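Adenylyl-sulfate kinase 1, chloroplastic (Arabidopsis thaliana, PDB 3UIE) uses ATP to phosphorylate adenosine 5'-phosphosulfate at its 3' position, making the activated sulfate 3'-phosphoadenylyl sulfate in the chloroplast. Local coordinates at residues Leu55-Asp60 against Lys91-Ala96; Asp78-Ile83 against Arg109-Ala114; Lys142-Leu147 against Lys154-Ile159. One frame throughout, in Å; residues are numbered along the deposited sequence. Where two conformers were deposited one is given.

Contact 1 of 3, residues Leu55-Asp60 against Lys91-Ala96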
loop_
_atom_site.group_PDB
_atom_site.type_symbol
_atom_site.label_atom_id
_atom_site.label_comp_id
_atom_site.label_asym_id
_atom_site.label_seq_id
_atom_site.Cartn_x
_atom_site.Cartn_y
_atom_site.Cartn_z
ATOM N N LEU A 55 2.778 -8.524 -12.955
ATOM C CA LEU A 55 1.808 -7.783 -12.161
ATOM C C LEU A 55 2.399 -6.478 -11.669
ATOM O O LEU A 55 3.388 -6.480 -10.920
ATOM C CB LEU A 55 1.350 -8.621 -10.968
ATOM C CG LEU A 55 0.303 -7.993 -10.048
ATOM C CD1 LEU A 55 -0.945 -7.624 -10.832
ATOM C CD2 LEU A 55 -0.037 -8.956 -8.901
ATOM N N CYS A 56 1.797 -5.371 -12.101
ATOM C CA CYS A 56 2.218 -4.020 -11.725
ATOM C C CYS A 56 1.074 -3.320 -11.020
ATOM O O CYS A 56 -0.078 -3.697 -11.182
ATOM C CB CYS A 56 2.565 -3.180 -12.958
ATOM S SG CYS A 56 3.897 -3.816 -13.931
ATOM N N TYR A 57 1.387 -2.283 -10.263
ATOM C CA TYR A 57 0.335 -1.451 -9.691
ATOM C C TYR A 57 0.832 -0.009 -9.649
ATOM O O TYR A 57 1.928 0.244 -9.173
ATOM C CB TYR A 57 -0.053 -1.922 -8.292
ATOM C CG TYR A 57 -1.335 -1.249 -7.873
ATOM C CD1 TYR A 57 -2.555 -1.636 -8.427
ATOM C CD2 TYR A 57 -1.321 -0.191 -6.977
ATOM C CE1 TYR A 57 -3.738 -0.990 -8.068
ATOM C CE2 TYR A 57 -2.483 0.460 -6.621
ATOM C CZ TYR A 57 -3.687 0.053 -7.161
ATOM O OH TYR A 57 -4.837 0.709 -6.800
ATOM N N ILE A 58 0.011 0.929 -10.118
ATOM C CA ILE A 58 0.406 2.331 -10.201
ATOM C C ILE A 58 -0.089 3.129 -9.004
ATOM O O ILE A 58 -1.280 3.139 -8.713
ATOM C CB ILE A 58 -0.158 2.988 -11.486
ATOM C CG1 ILE A 58 0.392 2.289 -12.730
ATOM C CG2 ILE A 58 0.186 4.490 -11.544
ATOM C CD1 ILE A 58 -0.260 2.760 -14.035
ATOM N N LEU A 59 0.836 3.778 -8.305
ATOM C CA LEU A 59 0.492 4.762 -7.293
ATOM C C LEU A 59 0.649 6.149 -7.899
ATOM O O LEU A 59 1.753 6.685 -7.957
ATOM C CB LEU A 59 1.418 4.636 -6.077
ATOM C CG LEU A 59 1.418 3.292 -5.356
ATOM C CD1 LEU A 59 2.426 3.293 -4.199
ATOM C CD2 LEU A 59 0.003 2.965 -4.866
ATOM N N ASP A 60 -0.456 6.736 -8.333
ATOM C CA ASP A 60 -0.403 8.042 -8.973
ATOM C C ASP A 60 -0.722 9.148 -7.981
ATOM O O ASP A 60 -1.691 9.063 -7.209
ATOM C CB ASP A 60 -1.369 8.085 -10.146
ATOM C CG ASP A 60 -1.238 9.365 -10.950
ATOM O OD1 ASP A 60 -0.332 9.427 -11.801
ATOM O OD2 ASP A 60 -2.025 10.298 -10.715
ATOM N N LYS A 91 7.129 0.622 -0.986
ATOM C CA LYS A 91 7.970 -0.388 -0.378
ATOM C C LYS A 91 7.152 -1.622 -0.002
ATOM O O LYS A 91 7.607 -2.749 -0.175
ATOM C CB LYS A 91 8.664 0.187 0.856
ATOM C CG LYS A 91 9.401 -0.850 1.669
ATOM C CD LYS A 91 10.189 -0.188 2.765
ATOM C CE LYS A 91 10.959 -1.201 3.581
ATOM N NZ LYS A 91 11.784 -0.523 4.618
ATOM N N LEU A 92 5.944 -1.410 0.521
ATOM C CA LEU A 92 5.067 -2.534 0.857
ATOM C C LEU A 92 4.679 -3.319 -0.405
ATOM O O LEU A 92 4.681 -4.558 -0.404
ATOM C CB LEU A 92 3.808 -2.046 1.585
ATOM C CG LEU A 92 4.039 -1.305 2.903
ATOM C CD1 LEU A 92 2.731 -0.705 3.417
ATOM C CD2 LEU A 92 4.661 -2.229 3.952
ATOM N N PHE A 93 4.357 -2.609 -1.482
ATOM C CA PHE A 93 4.038 -3.297 -2.731
ATOM C C PHE A 93 5.211 -4.099 -3.284
ATOM O O PHE A 93 5.038 -5.217 -3.783
ATOM C CB PHE A 93 3.523 -2.323 -3.794
ATOM C CG PHE A 93 2.038 -2.081 -3.710
ATOM C CD1 PHE A 93 1.152 -2.900 -4.387
ATOM C CD2 PHE A 93 1.533 -1.052 -2.942
ATOM C CE1 PHE A 93 -0.217 -2.687 -4.312
ATOM C CE2 PHE A 93 0.157 -0.826 -2.867
ATOM C CZ PHE A 93 -0.714 -1.648 -3.557
ATOM N N ALA A 94 6.399 -3.507 -3.238
ATOM C CA ALA A 94 7.605 -4.214 -3.650
ATOM C C ALA A 94 7.807 -5.460 -2.793
ATOM O O ALA A 94 8.210 -6.515 -3.293
ATOM C CB ALA A 94 8.833 -3.271 -3.539
ATOM N N ASP A 95 7.530 -5.347 -1.495
ATOM C CA ASP A 95 7.719 -6.476 -0.596
ATOM C C ASP A 95 6.696 -7.583 -0.911
ATOM O O ASP A 95 6.970 -8.770 -0.720
ATOM C CB ASP A 95 7.640 -6.023 0.871
ATOM C CG ASP A 95 7.993 -7.130 1.846
ATOM O OD1 ASP A 95 9.013 -7.811 1.619
ATOM O OD2 ASP A 95 7.252 -7.307 2.836
ATOM N N ALA A 96 5.550 -7.187 -1.454
ATOM C CA ALA A 96 4.515 -8.135 -1.874
ATOM C C ALA A 96 4.859 -8.801 -3.199
ATOM O O ALA A 96 4.113 -9.668 -3.663
ATOM C CB ALA A 96 3.185 -7.426 -1.990
#
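Tyr57 and Leu59 meet Phe93 in a small, wholly apolar, buried contact, where strand 56-60, the outermost strand of the parallel sheet within this chain, is covered by the last turns of helix 76-95. The two segments bury just 125 Å² between them, and no hydrogen bond joins them. Tyr57 and Phe93 lie level with each other, yet their CA atoms stay about 8.1 Å apart, so the rings have to bridge the gap. Their planes are nearly parallel, 5° apart, but slid past one another: the centroids are 5.2 Å apart and overlap is slight. Tyr57 CD2 lies 3.8 Å from both Phe93 CZ and Phe93 CE1, with Tyr57 CG and CE2 close behind. The tyrosine is brought there by a CG anti to the backbone N (chi1 -167°), which swings the ring off the strand on the helix side. Leu59 closes the group from two residues further on, its CD2 lying 4.3 Å from Phe93 CE2 and also in the plane of the Tyr57 ring at its edge. This is the packing inside a beta-alpha-beta crossover of the P-loop kinase fold: strand 56-60 leads through helix 76-95 into the neighbouring parallel strand 99-103, to which Tyr57 and Leu59 are hydrogen-bonded through their backbones. On the far face of the strand Cys56 and Ile58 pack against helix 38-51. Phe93 stacks on Phe93 of the second subunit, and the buried Tyr57 OH is hydrogen-bonded to Asp95 OD2 of that subunit, the same bond being made in return. At the end of the strand Asp60 turns to the nucleotide side, where its OD1 is hydrogen-bonded to Ser39 and Ser103.

Contact 2 of 3, residues Asp78-Ile83 against Arg109-Ala114; sequences DRAENI and RTDRDA. With ADX (adenosine-5'-phosphosulfate), chain D.
Ala80 and Ile83 of one helix meet Asp111 of another, the two segments running side by side at 18° with their axes 9.6 Å apart. Ala80 CB sits against the carboxylate, 3.5 Å from Asp111 OD2, while both Ile83 branches reach Asp111 CB, CD1 at 3.8 Å. No direct hydrogen bond crosses; one water donates to Ala80 O and, at 2.6 Å, to Asp111 OD1. Behind this seam, the helix turns its ligand side to adenosine-5'-phosphosulfate. Arg79 NH1 donates to sulfate O2B (2.9 Å, 149°), and the guanidinium edge brings NH2 close to adenine N1. From Asn82, its CG anti to the backbone N (chi1 -178°), ND2 donates a hydrogen bond to sulfate O1B (2.8 Å) and a weak one to phosphate O1A; Asn69 ND2 on its OD1 fixes which way the amide is turned. A leucine in place of Arg79 would probably leave sulfate O2B without this donor and the adenine edge without its polar neighbour. Further out, Arg112 is salt-bridged to Glu126 and holds the backbone O of Ser106, the probable phosphoserine intermediate. The chemistry is thus split: methyl and isoleucine branches against an aspartate, with a water as the polar link, and cationic and amide donors toward the anionic phosphosulfate.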
loop_
_atom_site.group_PDB
_atom_site.type_symbol
_atom_site.label_atom_id
_atom_site.label_comp_id
_atom_site.label_asym_id
_atom_site.label_seq_id
_atom_site.Cartn_x
_atom_site.Cartn_y
_atom_site.Cartn_z
ATOM N N ASP A 78 3.788 19.380 3.143
ATOM C CA ASP A 78 2.783 18.389 2.786
ATOM C C ASP A 78 3.207 17.621 1.544
ATOM O O ASP A 78 2.847 16.457 1.387
ATOM C CB ASP A 78 1.406 19.037 2.598
ATOM C CG ASP A 78 0.664 19.241 3.922
ATOM O OD1 ASP A 78 1.295 19.134 4.997
ATOM O OD2 ASP A 78 -0.556 19.510 3.887
ATOM N N ARG A 79 3.971 18.265 0.662
ATOM C CA ARG A 79 4.578 17.553 -0.462
ATOM C C ARG A 79 5.570 16.505 0.053
ATOM O O ARG A 79 5.607 15.377 -0.434
ATOM C CB ARG A 79 5.292 18.509 -1.425
ATOM C CG ARG A 79 4.367 19.373 -2.279
ATOM C CD ARG A 79 5.170 20.087 -3.358
ATOM N NE ARG A 79 4.484 21.241 -3.932
ATOM C CZ ARG A 79 3.997 21.291 -5.169
ATOM N NH1 ARG A 79 4.102 20.238 -5.975
ATOM N NH2 ARG A 79 3.401 22.401 -5.600
ATOM N N ALA A 80 6.375 16.881 1.043
ATOM C CA ALA A 80 7.324 15.946 1.642
ATOM C C ALA A 80 6.606 14.743 2.280
ATOM O O ALA A 80 7.024 13.590 2.114
ATOM C CB ALA A 80 8.203 16.659 2.667
ATOM N N GLU A 81 5.524 15.006 3.010
ATOM C CA GLU A 81 4.745 13.936 3.630
ATOM C C GLU A 81 4.064 13.066 2.570
ATOM O O GLU A 81 4.012 11.846 2.696
ATOM C CB GLU A 81 3.703 14.513 4.599
ATOM C CG GLU A 81 2.841 13.465 5.285
ATOM C CD GLU A 81 3.623 12.552 6.214
ATOM O OE1 GLU A 81 4.854 12.728 6.381
ATOM O OE2 GLU A 81 2.984 11.648 6.785
ATOM N N ASN A 82 3.555 13.706 1.523
ATOM C CA ASN A 82 2.958 12.992 0.401
ATOM C C ASN A 82 3.958 11.987 -0.178
ATOM O O ASN A 82 3.649 10.816 -0.360
ATOM C CB ASN A 82 2.542 13.998 -0.680
ATOM C CG ASN A 82 1.861 13.345 -1.865
ATOM O OD1 ASN A 82 0.941 12.541 -1.706
ATOM N ND2 ASN A 82 2.307 13.692 -3.062
ATOM N N ILE A 83 5.165 12.468 -0.467
ATOM C CA ILE A 83 6.227 11.646 -1.042
ATOM C C ILE A 83 6.630 10.558 -0.057
ATOM O O ILE A 83 6.819 9.396 -0.427
ATOM C CB ILE A 83 7.471 12.518 -1.387
ATOM C CG1 ILE A 83 7.132 13.517 -2.499
ATOM C CG2 ILE A 83 8.673 11.639 -1.743
ATOM C CD1 ILE A 83 8.134 14.701 -2.599
ATOM N N ARG A 109 14.509 16.658 -4.096
ATOM C CA ARG A 109 15.545 15.649 -4.226
ATOM C C ARG A 109 15.713 14.879 -2.916
ATOM O O ARG A 109 15.778 13.649 -2.901
ATOM C CB ARG A 109 16.847 16.381 -4.614
ATOM C CG ARG A 109 17.991 15.540 -5.103
ATOM C CD ARG A 109 19.139 16.453 -5.606
ATOM N NE ARG A 109 18.814 17.060 -6.889
ATOM C CZ ARG A 109 18.934 18.355 -7.182
ATOM N NH1 ARG A 109 19.379 19.221 -6.289
ATOM N NH2 ARG A 109 18.610 18.784 -8.388
ATOM N N THR A 110 15.770 15.612 -1.810
ATOM C CA THR A 110 15.942 14.996 -0.495
ATOM C C THR A 110 14.825 14.000 -0.193
ATOM O O THR A 110 15.060 12.957 0.429
ATOM C CB THR A 110 16.016 16.060 0.631
ATOM O OG1 THR A 110 16.330 15.430 1.880
ATOM C CG2 THR A 110 14.698 16.825 0.756
ATOM N N ASP A 111 13.603 14.316 -0.612
ATOM C CA ASP A 111 12.474 13.430 -0.324
ATOM C C ASP A 111 12.459 12.198 -1.222
ATOM O O ASP A 111 12.171 11.104 -0.751
ATOM C CB ASP A 111 11.150 14.182 -0.393
ATOM C CG ASP A 111 11.067 15.280 0.632
ATOM O OD1 ASP A 111 11.396 15.013 1.807
ATOM O OD2 ASP A 111 10.693 16.410 0.266
ATOM N N ARG A 112 12.777 12.361 -2.509
ATOM C CA ARG A 112 12.927 11.179 -3.362
ATOM C C ARG A 112 14.082 10.299 -2.887
ATOM O O ARG A 112 13.979 9.077 -2.924
ATOM C CB ARG A 112 13.117 11.533 -4.838
ATOM C CG ARG A 112 11.990 12.332 -5.461
ATOM C CD ARG A 112 12.161 12.367 -6.995
ATOM N NE ARG A 112 13.501 12.840 -7.376
ATOM C CZ ARG A 112 13.809 14.111 -7.608
ATOM N NH1 ARG A 112 12.875 15.060 -7.516
ATOM N NH2 ARG A 112 15.056 14.440 -7.931
ATOM N N ASP A 113 15.190 10.908 -2.463
ATOM C CA ASP A 113 16.329 10.119 -1.985
ATOM C C ASP A 113 15.978 9.308 -0.744
ATOM O O ASP A 113 16.476 8.191 -0.556
ATOM C CB ASP A 113 17.558 11.000 -1.714
ATOM C CG ASP A 113 18.104 11.651 -2.982
ATOM O OD1 ASP A 113 17.738 11.229 -4.110
ATOM O OD2 ASP A 113 18.910 12.589 -2.846
ATOM N N ALA A 114 15.121 9.860 0.105
ATOM C CA ALA A 114 14.703 9.134 1.300
ATOM C C ALA A 114 13.848 7.917 0.933
ATOM O O ALA A 114 13.943 6.877 1.573
ATOM C CB ALA A 114 13.965 10.053 2.264
HETATM S SB ADX D . 3.681 16.256 -5.312
HETATM O O1B ADX D . 3.152 16.251 -3.977
HETATM O O2B ADX D . 4.558 17.438 -5.470
HETATM O O3B ADX D . 4.486 15.048 -5.582
HETATM P PA ADX D . 1.560 15.240 -6.793
HETATM O O1A ADX D . 1.148 14.385 -5.624
HETATM O O2A ADX D . 2.087 14.408 -7.952
HETATM O O3A ADX D . 2.576 16.380 -6.332
HETATM O "O5'" ADX D . 0.276 16.030 -7.255
HETATM C "C5'" ADX D . 0.284 16.702 -8.478
HETATM C "C4'" ADX D . -1.005 16.931 -9.076
HETATM O "O4'" ADX D . -1.756 17.814 -8.248
HETATM C "C3'" ADX D . -0.815 17.599 -10.389
HETATM O "O3'" ADX D . -1.428 16.826 -11.373
HETATM C "C2'" ADX D . -1.532 18.807 -10.329
HETATM O "O2'" ADX D . -2.604 18.644 -11.195
HETATM C "C1'" ADX D . -2.099 18.956 -8.972
HETATM N N9 ADX D . -1.701 20.188 -8.346
HETATM C C8 ADX D . -2.515 21.034 -7.673
HETATM N N7 ADX D . -1.775 22.034 -7.161
HETATM C C5 ADX D . -0.489 21.822 -7.510
HETATM C C6 ADX D . 0.716 22.514 -7.280
HETATM N N6 ADX D . 0.712 23.713 -6.504
HETATM N N1 ADX D . 1.878 22.036 -7.792
HETATM C C2 ADX D . 1.886 20.902 -8.512
HETATM N N3 ADX D . 0.746 20.213 -8.750
HETATM C C4 ADX D . -0.440 20.642 -8.265
HETATM O O HOH W 1 9.923 13.037 2.506
#

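Contact 3 of 3, residues Lys142-Leu147 against Lys154-Ile159; sequences KGLYKL and KGFTGI. With ADX (adenosine-5'-phosphosulfate), chain D; ANP (phosphoaminophosphonic acid-adenylate ester), chain E.
Phe156 is wedged between Tyr145 and the adenine of adenosine-5'-phosphosulfate, with Leu144 at its far end. Its CB is 4.1 Å from adenine N6, and CG lies beside N1. From there the ring divides. On the adenine side CD1 is 3.1 Å from C6, a tight approach, and CE1 runs past C2 and N3; on the other side, CD2 skirts Tyr145 and CE2 presses over the face of that ring, 3.7 Å from Tyr145 CE1. The tip, CZ, ends against Leu144 CB at 3.7 Å. With CG anti to the backbone N (chi1 -166°), the phenyl is thrown across to helix 144-149, and the result is a T-shaped pair: planes at 85°, the Phe156 edge on the Tyr145 face. Ile159 CG1 meets the rim of Tyr145 at CD1. The buried tyrosine hydroxyl is not idle: it is hydrogen-bonded to Ser34 O of the P-loop, and a water donates both to Tyr145 OH and to Thr157 O, its oxygen 2.7 Å from Thr157 O. Lys142, stretched out beyond CG, bridges the two ligands: NZ donates hydrogen bonds to O2G of the ATP analogue (3.1 Å) and to O3' of adenosine-5'-phosphosulfate. Together with Phe74, which stacks on the same adenine, this loop makes the adenine-binding wall of an APS kinase active site.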
loop_
_atom_site.group_PDB
_atom_site.type_symbol
_atom_site.label_atom_id
_atom_site.label_comp_id
_atom_site.label_asym_id
_atom_site.label_seq_id
_atom_site.Cartn_x
_atom_site.Cartn_y
_atom_site.Cartn_z
ATOM N N LYS A 142 -4.349 20.288 -18.275
ATOM C CA LYS A 142 -5.373 20.591 -17.281
ATOM C C LYS A 142 -5.538 22.087 -17.040
ATOM O O LYS A 142 -6.354 22.497 -16.214
ATOM C CB LYS A 142 -5.057 19.884 -15.957
ATOM C CG LYS A 142 -4.814 18.388 -16.094
ATOM C CD LYS A 142 -4.247 17.794 -14.809
ATOM C CE LYS A 142 -3.696 16.392 -15.041
ATOM N NZ LYS A 142 -3.129 15.786 -13.801
ATOM N N GLY A 143 -4.758 22.896 -17.751
ATOM C CA GLY A 143 -4.816 24.341 -17.619
ATOM C C GLY A 143 -4.199 24.871 -16.337
ATOM O O GLY A 143 -4.443 26.010 -15.945
ATOM N N LEU A 144 -3.381 24.050 -15.687
ATOM C CA LEU A 144 -2.812 24.413 -14.395
ATOM C C LEU A 144 -1.742 25.488 -14.486
ATOM O O LEU A 144 -1.664 26.360 -13.619
ATOM C CB LEU A 144 -2.230 23.182 -13.698
ATOM C CG LEU A 144 -3.263 22.146 -13.261
ATOM C CD1 LEU A 144 -2.551 20.915 -12.747
ATOM C CD2 LEU A 144 -4.178 22.733 -12.206
ATOM N N TYR A 145 -0.886 25.407 -15.499
ATOM C CA TYR A 145 0.158 26.403 -15.654
ATOM C C TYR A 145 -0.442 27.793 -15.856
ATOM O O TYR A 145 0.036 28.772 -15.284
ATOM C CB TYR A 145 1.105 26.041 -16.804
ATOM C CG TYR A 145 2.076 24.940 -16.454
ATOM C CD1 TYR A 145 3.212 25.203 -15.696
ATOM C CD2 TYR A 145 1.854 23.632 -16.869
ATOM C CE1 TYR A 145 4.105 24.185 -15.364
ATOM C CE2 TYR A 145 2.741 22.614 -16.541
ATOM C CZ TYR A 145 3.859 22.897 -15.791
ATOM O OH TYR A 145 4.744 21.889 -15.467
ATOM N N LYS A 146 -1.486 27.885 -16.664
ATOM C CA LYS A 146 -2.088 29.198 -16.905
ATOM C C LYS A 146 -2.715 29.766 -15.630
ATOM O O LYS A 146 -2.621 30.964 -15.360
ATOM C CB LYS A 146 -3.103 29.146 -18.050
ATOM C CG LYS A 146 -4.204 28.134 -17.849
ATOM C CD LYS A 146 -5.026 27.947 -19.118
ATOM C CE LYS A 146 -4.195 27.335 -20.237
ATOM N NZ LYS A 146 -5.036 26.954 -21.405
ATOM N N LEU A 147 -3.340 28.900 -14.839
ATOM C CA LEU A 147 -3.912 29.313 -13.559
ATOM C C LEU A 147 -2.790 29.747 -12.611
ATOM O O LEU A 147 -2.922 30.733 -11.885
ATOM C CB LEU A 147 -4.734 28.176 -12.949
ATOM C CG LEU A 147 -6.061 27.864 -13.643
ATOM C CD1 LEU A 147 -6.588 26.500 -13.254
ATOM C CD2 LEU A 147 -7.089 28.938 -13.322
ATOM N N LYS A 154 -1.199 29.255 -6.167
ATOM C CA LYS A 154 0.059 29.716 -5.588
ATOM C C LYS A 154 1.029 28.547 -5.414
ATOM O O LYS A 154 0.606 27.409 -5.240
ATOM C CB LYS A 154 -0.206 30.389 -4.239
ATOM C CG LYS A 154 1.037 30.881 -3.514
ATOM C CD LYS A 154 0.681 31.494 -2.162
ATOM C CE LYS A 154 1.913 32.053 -1.464
ATOM N NZ LYS A 154 1.577 32.711 -0.168
ATOM N N GLY A 155 2.325 28.829 -5.480
ATOM C CA GLY A 155 3.340 27.826 -5.202
ATOM C C GLY A 155 3.351 26.620 -6.127
ATOM O O GLY A 155 3.712 25.516 -5.710
ATOM N N PHE A 156 2.982 26.822 -7.387
ATOM C CA PHE A 156 2.939 25.721 -8.346
ATOM C C PHE A 156 4.344 25.311 -8.806
ATOM O O PHE A 156 5.158 26.154 -9.168
ATOM C CB PHE A 156 2.084 26.095 -9.559
ATOM C CG PHE A 156 1.711 24.919 -10.418
ATOM C CD1 PHE A 156 0.769 24.001 -9.979
ATOM C CD2 PHE A 156 2.303 24.727 -11.654
ATOM C CE1 PHE A 156 0.415 22.915 -10.759
ATOM C CE2 PHE A 156 1.953 23.643 -12.441
ATOM C CZ PHE A 156 1.009 22.734 -11.991
ATOM N N THR A 157 4.608 24.009 -8.795
ATOM C CA THR A 157 5.908 23.473 -9.186
ATOM C C THR A 157 6.371 23.954 -10.562
ATOM O O THR A 157 5.655 23.816 -11.547
ATOM C CB THR A 157 5.879 21.929 -9.162
ATOM O OG1 THR A 157 5.612 21.488 -7.830
ATOM C CG2 THR A 157 7.217 21.349 -9.606
ATOM N N GLY A 158 7.577 24.515 -10.619
ATOM C CA GLY A 158 8.166 24.943 -11.876
ATOM C C GLY A 158 7.903 26.418 -12.145
ATOM O O GLY A 158 8.526 27.020 -13.017
ATOM N N ILE A 159 6.988 26.994 -11.370
ATOM C CA ILE A 159 6.605 28.394 -11.515
ATOM C C ILE A 159 6.981 29.169 -10.256
ATOM O O ILE A 159 7.802 30.081 -10.304
ATOM C CB ILE A 159 5.088 28.541 -11.753
ATOM C CG1 ILE A 159 4.681 27.841 -13.052
ATOM C CG2 ILE A 159 4.667 30.019 -11.753
ATOM C CD1 ILE A 159 5.427 28.317 -14.262
HETATM S SB ADX D . 3.681 16.256 -5.312
HETATM O O1B ADX D . 3.152 16.251 -3.977
HETATM O O2B ADX D . 4.558 17.438 -5.470
HETATM O O3B ADX D . 4.486 15.048 -5.582
HETATM P PA ADX D . 1.560 15.240 -6.793
HETATM O O1A ADX D . 1.148 14.385 -5.624
HETATM O O2A ADX D . 2.087 14.408 -7.952
HETATM O O3A ADX D . 2.576 16.380 -6.332
HETATM O "O5'" ADX D . 0.276 16.030 -7.255
HETATM C "C5'" ADX D . 0.284 16.702 -8.478
HETATM C "C4'" ADX D . -1.005 16.931 -9.076
HETATM O "O4'" ADX D . -1.756 17.814 -8.248
HETATM C "C3'" ADX D . -0.815 17.599 -10.389
HETATM O "O3'" ADX D . -1.428 16.826 -11.373
HETATM C "C2'" ADX D . -1.532 18.807 -10.329
HETATM O "O2'" ADX D . -2.604 18.644 -11.195
HETATM C "C1'" ADX D . -2.099 18.956 -8.972
HETATM N N9 ADX D . -1.701 20.188 -8.346
HETATM C C8 ADX D . -2.515 21.034 -7.673
HETATM N N7 ADX D . -1.775 22.034 -7.161
HETATM C C5 ADX D . -0.489 21.822 -7.510
HETATM C C6 ADX D . 0.716 22.514 -7.280
HETATM N N6 ADX D . 0.712 23.713 -6.504
HETATM N N1 ADX D . 1.878 22.036 -7.792
HETATM C C2 ADX D . 1.886 20.902 -8.512
HETATM N N3 ADX D . 0.746 20.213 -8.750
HETATM C C4 ADX D . -0.440 20.642 -8.265
HETATM P PG ANP E . 0.717 15.641 -13.680
HETATM O O1G ANP E . -0.018 17.062 -13.484
HETATM O O2G ANP E . -0.329 14.588 -13.296
HETATM O O3G ANP E . 1.934 15.571 -12.789
HETATM P PB ANP E . 1.924 14.110 -15.877
HETATM O O1B ANP E . 1.166 12.794 -15.479
HETATM O O2B ANP E . 3.462 14.153 -15.713
HETATM N N3B ANP E . 1.007 15.443 -15.331
HETATM P PA ANP E . 0.465 13.334 -18.276
HETATM O O1A ANP E . -0.919 13.546 -17.772
HETATM O O2A ANP E . 0.858 11.895 -18.359
HETATM O O3A ANP E . 1.433 14.219 -17.412
HETATM O "O5'" ANP E . 0.647 13.973 -19.708
HETATM C "C5'" ANP E . 0.344 15.298 -19.980
HETATM C "C4'" ANP E . -0.015 15.555 -21.333
HETATM O "O4'" ANP E . 1.136 15.345 -22.209
HETATM C "C3'" ANP E . -1.040 14.575 -21.710
HETATM O "O3'" ANP E . -2.142 15.237 -22.291
HETATM C "C2'" ANP E . -0.412 13.673 -22.666
HETATM O "O2'" ANP E . -1.238 13.439 -23.773
HETATM C "C1'" ANP E . 0.821 14.357 -23.121
HETATM N N9 ANP E . 1.905 13.376 -23.267
HETATM C C8 ANP E . 2.186 12.423 -22.367
HETATM N N7 ANP E . 3.217 11.728 -22.825
HETATM C C5 ANP E . 3.587 12.231 -24.018
HETATM C C6 ANP E . 4.584 11.883 -24.918
HETATM N N6 ANP E . 5.463 10.759 -24.627
HETATM N N1 ANP E . 4.703 12.598 -26.047
HETATM C C2 ANP E . 3.876 13.630 -26.300
HETATM N N3 ANP E . 2.910 13.985 -25.462
HETATM C C4 ANP E . 2.744 13.297 -24.310
HETATM O O HOH W 2 5.016 21.442 -12.710
#

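Contacts 1 and 2 share helix 76-95, near its C-terminal end and its N-terminal part respectively, with centres 18 Å apart; one faces the dimer interface, the other the substrate. Contacts 2 and 3, whose centres lie 20 Å apart, touch each other: Arg79 NH2 lies 3.1 Å from Gly155 O, and Arg79 NH1 is 2.7 Å from Thr157 OG1. Between them they hold the phosphosulfate and the adenine of one ligand. Contact 3 also reaches the nucleotide, where O3' of adenosine-5'-phosphosulfate lies 3.4 Å from PG of the ATP analogue, consistent with transfer to that oxygen. Contact 1 stands back, the side chain of Leu59 about 10 Å from the bound adenosine-5'-phosphosulfate at nearest atoms.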